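Local coordinates for protein Keto/oxoacid ferredoxin oxidoreductase, gamma subunit (Geobacter sulfurreducens, PDB 3ON3) that probably serves as the gamma subunit of a ferredoxin oxidoreductase that oxidises 2-oxoacids and passes the electrons to ferredoxin, at residues Thr120-Val125 / Met173-Lys177; Val130-Leu136 / Asn167-Phe171; Leu95-Leu101 / Thr113-Asn119. All blocks are in the same frame, centred on the assembly; numbering follows the deposited sequence.

Contact 1: residues Thr120-Val125 / Met173-Lys177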
# COMPACT_ATOMS: atom_id res chain seq x y z
N THR B 120 10.39 -9.04 -19.81
CA THR B 120 9.41 -10.12 -19.76
C THR B 120 8.02 -9.49 -19.77
O THR B 120 7.20 -9.80 -20.63
CB THR B 120 9.58 -10.99 -18.50
OG1 THR B 120 10.81 -11.74 -18.59
CG2 THR B 120 8.41 -11.96 -18.37
N ALA B 121 7.76 -8.59 -18.82
CA ALA B 121 6.48 -7.91 -18.74
C ALA B 121 6.15 -7.23 -20.06
O ALA B 121 5.03 -7.36 -20.58
CB ALA B 121 6.49 -6.87 -17.60
N LYS B 122 7.13 -6.50 -20.61
CA LYS B 122 6.90 -5.68 -21.80
C LYS B 122 6.70 -6.50 -23.08
O LYS B 122 5.78 -6.24 -23.85
CB LYS B 122 8.01 -4.64 -21.99
CG LYS B 122 7.68 -3.60 -23.07
CD LYS B 122 8.91 -3.00 -23.77
CE LYS B 122 8.47 -2.23 -25.04
NZ LYS B 122 9.58 -1.75 -25.93
N ASN B 123 7.55 -7.49 -23.31
CA ASN B 123 7.54 -8.21 -24.59
C ASN B 123 6.82 -9.55 -24.59
O ASN B 123 6.16 -9.91 -25.56
CB ASN B 123 8.97 -8.39 -25.10
CG ASN B 123 9.53 -7.12 -25.70
OD1 ASN B 123 9.00 -6.60 -26.68
ND2 ASN B 123 10.61 -6.61 -25.12
N ASP B 124 6.95 -10.30 -23.51
CA ASP B 124 6.33 -11.62 -23.43
C ASP B 124 4.85 -11.52 -23.07
O ASP B 124 4.01 -12.07 -23.77
CB ASP B 124 7.06 -12.50 -22.41
CG ASP B 124 8.54 -12.64 -22.72
OD1 ASP B 124 8.96 -12.15 -23.79
OD2 ASP B 124 9.28 -13.23 -21.91
N VAL B 125 4.55 -10.79 -22.00
CA VAL B 125 3.17 -10.58 -21.59
C VAL B 125 2.51 -9.52 -22.47
O VAL B 125 1.31 -9.58 -22.74
CB VAL B 125 3.10 -10.12 -20.13
CG1 VAL B 125 1.66 -9.82 -19.72
CG2 VAL B 125 3.70 -11.17 -19.22
N MSE B 173 5.05 -16.39 -15.42
CA MSE B 173 6.34 -16.20 -16.08
C MSE B 173 7.44 -15.71 -15.16
O MSE B 173 8.59 -16.15 -15.28
CB MSE B 173 6.21 -15.27 -17.28
CG MSE B 173 5.31 -15.82 -18.37
SE MSE B 173 5.67 -15.00 -20.10
CE MSE B 173 7.42 -15.81 -20.43
N GLY B 174 7.12 -14.77 -14.27
CA GLY B 174 8.08 -14.34 -13.28
C GLY B 174 8.55 -15.57 -12.50
O GLY B 174 9.75 -15.81 -12.28
N PHE B 175 7.56 -16.35 -12.07
CA PHE B 175 7.75 -17.57 -11.31
C PHE B 175 8.66 -18.54 -12.05
O PHE B 175 9.65 -19.02 -11.49
CB PHE B 175 6.38 -18.23 -11.08
CG PHE B 175 6.40 -19.40 -10.16
CD1 PHE B 175 6.28 -19.21 -8.78
CD2 PHE B 175 6.47 -20.69 -10.66
CE1 PHE B 175 6.26 -20.29 -7.92
CE2 PHE B 175 6.43 -21.79 -9.80
CZ PHE B 175 6.33 -21.59 -8.43
N GLU B 176 8.34 -18.81 -13.31
CA GLU B 176 9.10 -19.78 -14.10
C GLU B 176 10.55 -19.33 -14.30
O GLU B 176 11.48 -20.10 -14.06
CB GLU B 176 8.47 -19.98 -15.47
CG GLU B 176 7.07 -20.54 -15.47
CD GLU B 176 6.48 -20.55 -16.85
OE1 GLU B 176 6.99 -19.81 -17.72
OE2 GLU B 176 5.50 -21.27 -17.07
N LYS B 177 10.72 -18.10 -14.78
CA LYS B 177 12.04 -17.58 -15.15
C LYS B 177 13.00 -17.44 -13.96
O LYS B 177 14.18 -17.73 -14.09
CB LYS B 177 11.94 -16.24 -15.88
CG LYS B 177 11.29 -16.31 -17.25
CD LYS B 177 11.56 -15.02 -18.01
CE LYS B 177 10.88 -14.99 -19.35
NZ LYS B 177 11.50 -13.94 -20.22
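The carboxylate of Asp124 is approached by Lys177 and Met173 in different ways. Lys177 NZ meets OD2 of Asp124 at 2.9 Å, almost straight out along its C-O bond, forming a salt bridge. From one side of the carboxylate plane, and tilted to it, CE of Met173, present as selenomethionine, comes to 3.5 Å from the same Asp124 OD2. The bend at the last torsion of Met173 (chi3 70°) turns CE toward the carboxylate; the chain crosses Asp124 at about a right angle, with SE 3.7 Å from Asp124 CB. Lys177 is extended beyond CG and reaches Thr120 tip to tip, its NZ donating to OG1 of Thr120 at 2.8 Å. That hydroxyl is also bonded to Asn116 O, and the ammonium is gripped by Asp124 and Thr120, with Asn116 OD1 a weak third partner. Beside this bond, Thr120 CG2 packs on Met173 CB at 4.1 Å. Thr120 O accepts from both Asp124 N and Val125 N, evidence of the wider pi-type turn of residues 120-125. The short axes lie 11.8 Å apart at 105°, a surface crossing, made through side chains, of two helices of the alpha/beta fold.

Contact 2: residues Val130-Leu136 / Asn167-Phe171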
# COMPACT_ATOMS: atom_id res chain seq x y z
N VAL B 130 3.05 -4.29 -15.80
CA VAL B 130 2.86 -5.38 -14.85
C VAL B 130 4.18 -6.02 -14.48
O VAL B 130 4.22 -7.13 -13.94
CB VAL B 130 1.77 -6.39 -15.28
CG1 VAL B 130 0.40 -5.66 -15.41
CG2 VAL B 130 2.15 -7.13 -16.56
N ALA B 131 5.27 -5.29 -14.73
CA ALA B 131 6.61 -5.79 -14.41
C ALA B 131 6.71 -6.14 -12.94
O ALA B 131 7.35 -7.13 -12.57
CB ALA B 131 7.68 -4.79 -14.81
N ASN B 132 6.05 -5.36 -12.09
CA ASN B 132 5.97 -5.66 -10.66
C ASN B 132 5.32 -7.01 -10.36
O ASN B 132 5.62 -7.60 -9.33
CB ASN B 132 5.24 -4.55 -9.91
CG ASN B 132 3.81 -4.35 -10.39
OD1 ASN B 132 3.49 -4.58 -11.56
ND2 ASN B 132 2.95 -3.92 -9.48
N ILE B 133 4.43 -7.47 -11.24
CA ILE B 133 3.75 -8.76 -11.06
C ILE B 133 4.71 -9.88 -11.44
O ILE B 133 4.81 -10.87 -10.74
CB ILE B 133 2.43 -8.88 -11.90
CG1 ILE B 133 1.49 -7.71 -11.61
CG2 ILE B 133 1.71 -10.21 -11.63
CD1 ILE B 133 1.26 -7.44 -10.11
N VAL B 134 5.42 -9.69 -12.54
CA VAL B 134 6.53 -10.57 -12.88
C VAL B 134 7.50 -10.75 -11.72
O VAL B 134 7.84 -11.88 -11.36
CB VAL B 134 7.31 -10.06 -14.07
CG1 VAL B 134 8.42 -11.07 -14.44
CG2 VAL B 134 6.39 -9.82 -15.25
N ALA B 135 7.92 -9.65 -11.11
CA ALA B 135 8.91 -9.69 -10.03
C ALA B 135 8.33 -10.42 -8.81
O ALA B 135 9.04 -11.09 -8.07
CB ALA B 135 9.33 -8.28 -9.66
N LEU B 136 7.04 -10.26 -8.62
CA LEU B 136 6.34 -10.84 -7.49
C LEU B 136 6.29 -12.36 -7.64
O LEU B 136 6.49 -13.11 -6.68
CB LEU B 136 4.94 -10.24 -7.41
CG LEU B 136 4.01 -10.52 -6.23
CD1 LEU B 136 3.43 -11.94 -6.32
CD2 LEU B 136 4.72 -10.26 -4.91
N ASN B 167 -2.16 -10.59 -16.09
CA ASN B 167 -1.51 -10.68 -14.80
C ASN B 167 -1.21 -12.13 -14.39
O ASN B 167 -0.15 -12.41 -13.84
CB ASN B 167 -2.30 -9.94 -13.72
CG ASN B 167 -2.20 -8.42 -13.88
OD1 ASN B 167 -1.49 -7.77 -13.13
ND2 ASN B 167 -2.88 -7.87 -14.88
N ARG B 168 -2.14 -13.05 -14.64
CA ARG B 168 -1.85 -14.46 -14.40
C ARG B 168 -0.58 -14.87 -15.16
O ARG B 168 0.30 -15.50 -14.60
CB ARG B 168 -3.03 -15.36 -14.79
CG ARG B 168 -2.62 -16.80 -15.14
CD ARG B 168 -2.13 -17.62 -13.95
NE ARG B 168 -1.51 -18.87 -14.40
CZ ARG B 168 -1.21 -19.92 -13.63
NH1 ARG B 168 -1.47 -19.91 -12.34
NH2 ARG B 168 -0.63 -20.98 -14.17
N LYS B 169 -0.52 -14.51 -16.44
CA LYS B 169 0.63 -14.79 -17.28
C LYS B 169 1.93 -14.16 -16.75
O LYS B 169 2.98 -14.81 -16.71
CB LYS B 169 0.37 -14.34 -18.73
CG LYS B 169 1.44 -14.77 -19.73
CD LYS B 169 1.07 -14.36 -21.14
CE LYS B 169 2.12 -14.79 -22.15
NZ LYS B 169 2.28 -16.28 -22.16
N ALA B 170 1.84 -12.91 -16.32
CA ALA B 170 3.00 -12.21 -15.78
C ALA B 170 3.51 -12.92 -14.53
O ALA B 170 4.71 -13.11 -14.35
CB ALA B 170 2.64 -10.74 -15.45
N PHE B 171 2.57 -13.27 -13.66
CA PHE B 171 2.92 -13.94 -12.41
C PHE B 171 3.58 -15.29 -12.69
O PHE B 171 4.62 -15.61 -12.11
CB PHE B 171 1.66 -14.11 -11.56
CG PHE B 171 1.84 -15.02 -10.38
CD1 PHE B 171 2.47 -14.58 -9.22
CD2 PHE B 171 1.34 -16.32 -10.40
CE1 PHE B 171 2.63 -15.42 -8.12
CE2 PHE B 171 1.49 -17.18 -9.30
CZ PHE B 171 2.13 -16.73 -8.16
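Ala170 meets three residues at the start of the facing helix, the N-cap Val130 among them, with its single methyl: CB lies 3.8 Å from Val130 CG2 and 3.9 Å from Val134 CG2, with Ile133 CG2 close by. Having so small a side chain at this point allows the backbones to come near, and CA of Val134 and CA of Ala170 are only 4.9 Å apart. At that spacing Val134 CA directs its hydrogen at Ala170 O, a CA-H...O contact of 3.5 Å with an angle of 155° at the hydrogen.

Ile133 divides its branches between neighbours one helical turn apart. CG2 leans on the Phe171 backbone and CB, while CG1 presses against Asn167 OD1 at 3.3 Å, a van der Waals contact of carbon on oxygen, not a hydrogen bond; the amide's polar anchor is its ND2, hydrogen-bonded to Phe163 O, just ahead of helix 164-181. Val130 CG1 touches the same Asn167 oxygen. The short axes pass 8.0 Å apart at -44°, consistent with ridges-into-grooves packing in which rows of residues four apart interlock. Here two helices of the alpha/beta fold, 131-143 and 164-181, meet away from solvent, and helix 148-157 adds Val155 against Ile133, Leu136 and Phe171.

Phe171 and Leu136 close the C-terminal end of the patch. With its CG anti to the nitrogen (chi1 168°), the Phe171 ring runs along the interface toward the next turn of the partner helix, and Leu136 CD1 comes to its edge, near the ring plane, 4.0 Å from Phe171 CE1. No hydrogen bond crosses between the two segments. Val130 stands at the N-cap position of its helix, and its carbonyl oxygen takes both Ile133 N and Val134 N.

Contact 3: residues Leu95-Leu101 / Thr113-Asn119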
# COMPACT_ATOMS: atom_id res chain seq x y z
N LEU B 95 18.78 -12.13 -3.56
CA LEU B 95 18.94 -10.89 -4.29
C LEU B 95 18.40 -11.06 -5.69
O LEU B 95 18.96 -11.77 -6.49
CB LEU B 95 20.40 -10.45 -4.33
CG LEU B 95 20.69 -9.25 -5.25
CD1 LEU B 95 19.85 -8.04 -4.86
CD2 LEU B 95 22.17 -8.89 -5.27
N LEU B 96 17.28 -10.41 -5.98
CA LEU B 96 16.66 -10.49 -7.30
C LEU B 96 16.73 -9.14 -7.97
O LEU B 96 16.22 -8.13 -7.44
CB LEU B 96 15.20 -10.94 -7.18
CG LEU B 96 14.32 -10.86 -8.43
CD1 LEU B 96 14.73 -11.91 -9.48
CD2 LEU B 96 12.86 -11.01 -8.06
N VAL B 97 17.35 -9.11 -9.14
CA VAL B 97 17.49 -7.86 -9.88
C VAL B 97 16.99 -8.02 -11.31
O VAL B 97 16.83 -9.14 -11.78
CB VAL B 97 18.96 -7.35 -9.87
CG1 VAL B 97 19.49 -7.28 -8.44
CG2 VAL B 97 19.87 -8.24 -10.72
N ASP B 98 16.73 -6.91 -11.99
CA ASP B 98 16.54 -6.95 -13.43
C ASP B 98 17.90 -6.90 -14.12
O ASP B 98 18.76 -6.08 -13.78
CB ASP B 98 15.65 -5.80 -13.91
CG ASP B 98 15.53 -5.75 -15.43
OD1 ASP B 98 16.57 -5.60 -16.10
OD2 ASP B 98 14.42 -5.88 -15.96
N SER B 99 18.11 -7.79 -15.09
CA SER B 99 19.45 -7.97 -15.67
C SER B 99 19.81 -6.96 -16.75
O SER B 99 20.99 -6.74 -17.03
CB SER B 99 19.61 -9.39 -16.21
OG SER B 99 18.69 -9.64 -17.25
N ASP B 100 18.80 -6.37 -17.38
CA ASP B 100 19.02 -5.33 -18.37
C ASP B 100 19.49 -4.04 -17.70
O ASP B 100 20.39 -3.37 -18.19
CB ASP B 100 17.73 -5.06 -19.16
CG ASP B 100 17.43 -6.15 -20.18
OD1 ASP B 100 16.30 -6.69 -20.18
OD2 ASP B 100 18.33 -6.47 -20.98
N LEU B 101 18.88 -3.73 -16.56
CA LEU B 101 19.06 -2.45 -15.91
C LEU B 101 20.05 -2.50 -14.76
O LEU B 101 20.73 -1.52 -14.48
CB LEU B 101 17.72 -1.92 -15.44
CG LEU B 101 16.82 -1.52 -16.61
CD1 LEU B 101 15.41 -2.04 -16.41
CD2 LEU B 101 16.83 -0.01 -16.80
N THR B 113 19.86 -13.85 -8.26
CA THR B 113 19.18 -14.24 -9.47
C THR B 113 18.90 -13.01 -10.29
O THR B 113 18.47 -12.00 -9.76
CB THR B 113 17.85 -14.96 -9.19
OG1 THR B 113 18.12 -16.16 -8.47
CG2 THR B 113 17.14 -15.30 -10.50
N ALA B 114 19.14 -13.10 -11.59
CA ALA B 114 18.95 -11.96 -12.48
C ALA B 114 18.29 -12.40 -13.78
O ALA B 114 18.73 -13.35 -14.41
CB ALA B 114 20.31 -11.29 -12.77
N PHE B 115 17.23 -11.71 -14.16
CA PHE B 115 16.64 -11.92 -15.47
C PHE B 115 15.94 -10.68 -15.95
O PHE B 115 15.84 -9.70 -15.22
CB PHE B 115 15.73 -13.18 -15.54
CG PHE B 115 14.37 -13.03 -14.88
CD1 PHE B 115 13.26 -12.65 -15.63
CD2 PHE B 115 14.19 -13.35 -13.54
CE1 PHE B 115 11.99 -12.55 -15.05
CE2 PHE B 115 12.93 -13.26 -12.94
CZ PHE B 115 11.82 -12.86 -13.70
N ASN B 116 15.49 -10.72 -17.20
CA ASN B 116 14.88 -9.57 -17.84
C ASN B 116 13.44 -9.33 -17.36
O ASN B 116 12.50 -9.41 -18.14
CB ASN B 116 14.93 -9.70 -19.36
CG ASN B 116 14.21 -10.95 -19.87
OD1 ASN B 116 13.93 -11.89 -19.11
ND2 ASN B 116 13.91 -10.95 -21.16
N ILE B 117 13.30 -9.02 -16.08
CA ILE B 117 11.99 -8.79 -15.46
C ILE B 117 11.12 -7.80 -16.22
O ILE B 117 9.96 -8.07 -16.52
CB ILE B 117 12.13 -8.26 -14.02
CG1 ILE B 117 12.83 -9.30 -13.14
CG2 ILE B 117 10.76 -7.93 -13.46
CD1 ILE B 117 13.29 -8.77 -11.76
N ILE B 118 11.68 -6.64 -16.50
CA ILE B 118 10.92 -5.57 -17.13
C ILE B 118 10.52 -5.96 -18.55
O ILE B 118 9.40 -5.72 -18.99
CB ILE B 118 11.70 -4.23 -17.11
CG1 ILE B 118 11.49 -3.50 -15.78
CG2 ILE B 118 11.20 -3.32 -18.19
CD1 ILE B 118 12.72 -3.25 -14.99
N ASN B 119 11.45 -6.60 -19.25
CA ASN B 119 11.26 -6.95 -20.64
C ASN B 119 10.37 -8.16 -20.80
O ASN B 119 9.69 -8.32 -21.82
CB ASN B 119 12.61 -7.20 -21.28
CG ASN B 119 12.63 -6.80 -22.73
OD1 ASN B 119 12.44 -7.63 -23.62
ND2 ASN B 119 12.85 -5.51 -22.98
O HOH W 1 15.84 -8.41 -22.26
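Asp98 turns its CG trans to the backbone nitrogen (chi1 175°), which carries the carboxylate beyond the strand end to the first turn of helix 117-125, where OD2 accepts Ile118 N at 2.9 Å with an N-H...O angle of 169°. The segments begin as neighbouring parallel strands of the mixed alpha/beta sheet, 93-98 beside 111-115, the latter outermost on this side within the chain, and go on into a loop and the start of helix 117-125. The pairing begins with Thr113 N to Leu95 O at 2.9 Å and Val97 N to Thr113 O at 3.2 Å, both close to straight.

Leu96 and Thr113 point to one face of the sheet, Val97 and Ala114 to the other, where Val97 CG2 and Ala114 CB meet at 3.7 Å. On the first face, Leu96 CD1 approaches the Phe115 ring obliquely, and Ile117 CG1 lies over one face of that ring, offset toward its rim. Helix 131-143 covers this side through Ala138, which touches both Leu96 and Phe115.

Past the last bridge, Ser99 N still bonds Phe115 O at 3.0 Å, but from above the carbonyl plane, so the strand register is giving way to the turn. The other carboxylate oxygen of Asp98, OD1, accepts Leu101 N at 3.0 Å, an Asx motif that ties down the loop. Asn116 holds the N-cap position but makes no capping bond with its side chain. An alanine at Asp98 would remove both carboxylate oxygens and would probably leave Ile118 N and Leu101 N without these acceptors, so that the helix start and the loop were no longer joined there. Nearby, Asp100 and Asn116 lie side by side and share a water, which donates to Asp100 OD1 at 2.7 Å and accepts weakly from Asn116 ND2.

Contact 2 is the buried one: all seven of its touching residues are inside the protein, and no hydrogen bond crosses it. Contact 1 lies at the surface and depends on a lysine salt bridge, although it shares helix 164-181 with contact 2; the two meet where Val125 CG2 lies 3.7 Å from Ala170 CA. Contact 3 is partly buried and is the one built on backbone pairing between strands, with a carboxylate joining sheet to helix. Helix 117-125 serves both contact 1 and contact 3, and Phe115 links them by touching Lys177 and Thr120. Val134 of contact 2 also reaches the Phe115 ring, bringing helices and sheet edge together.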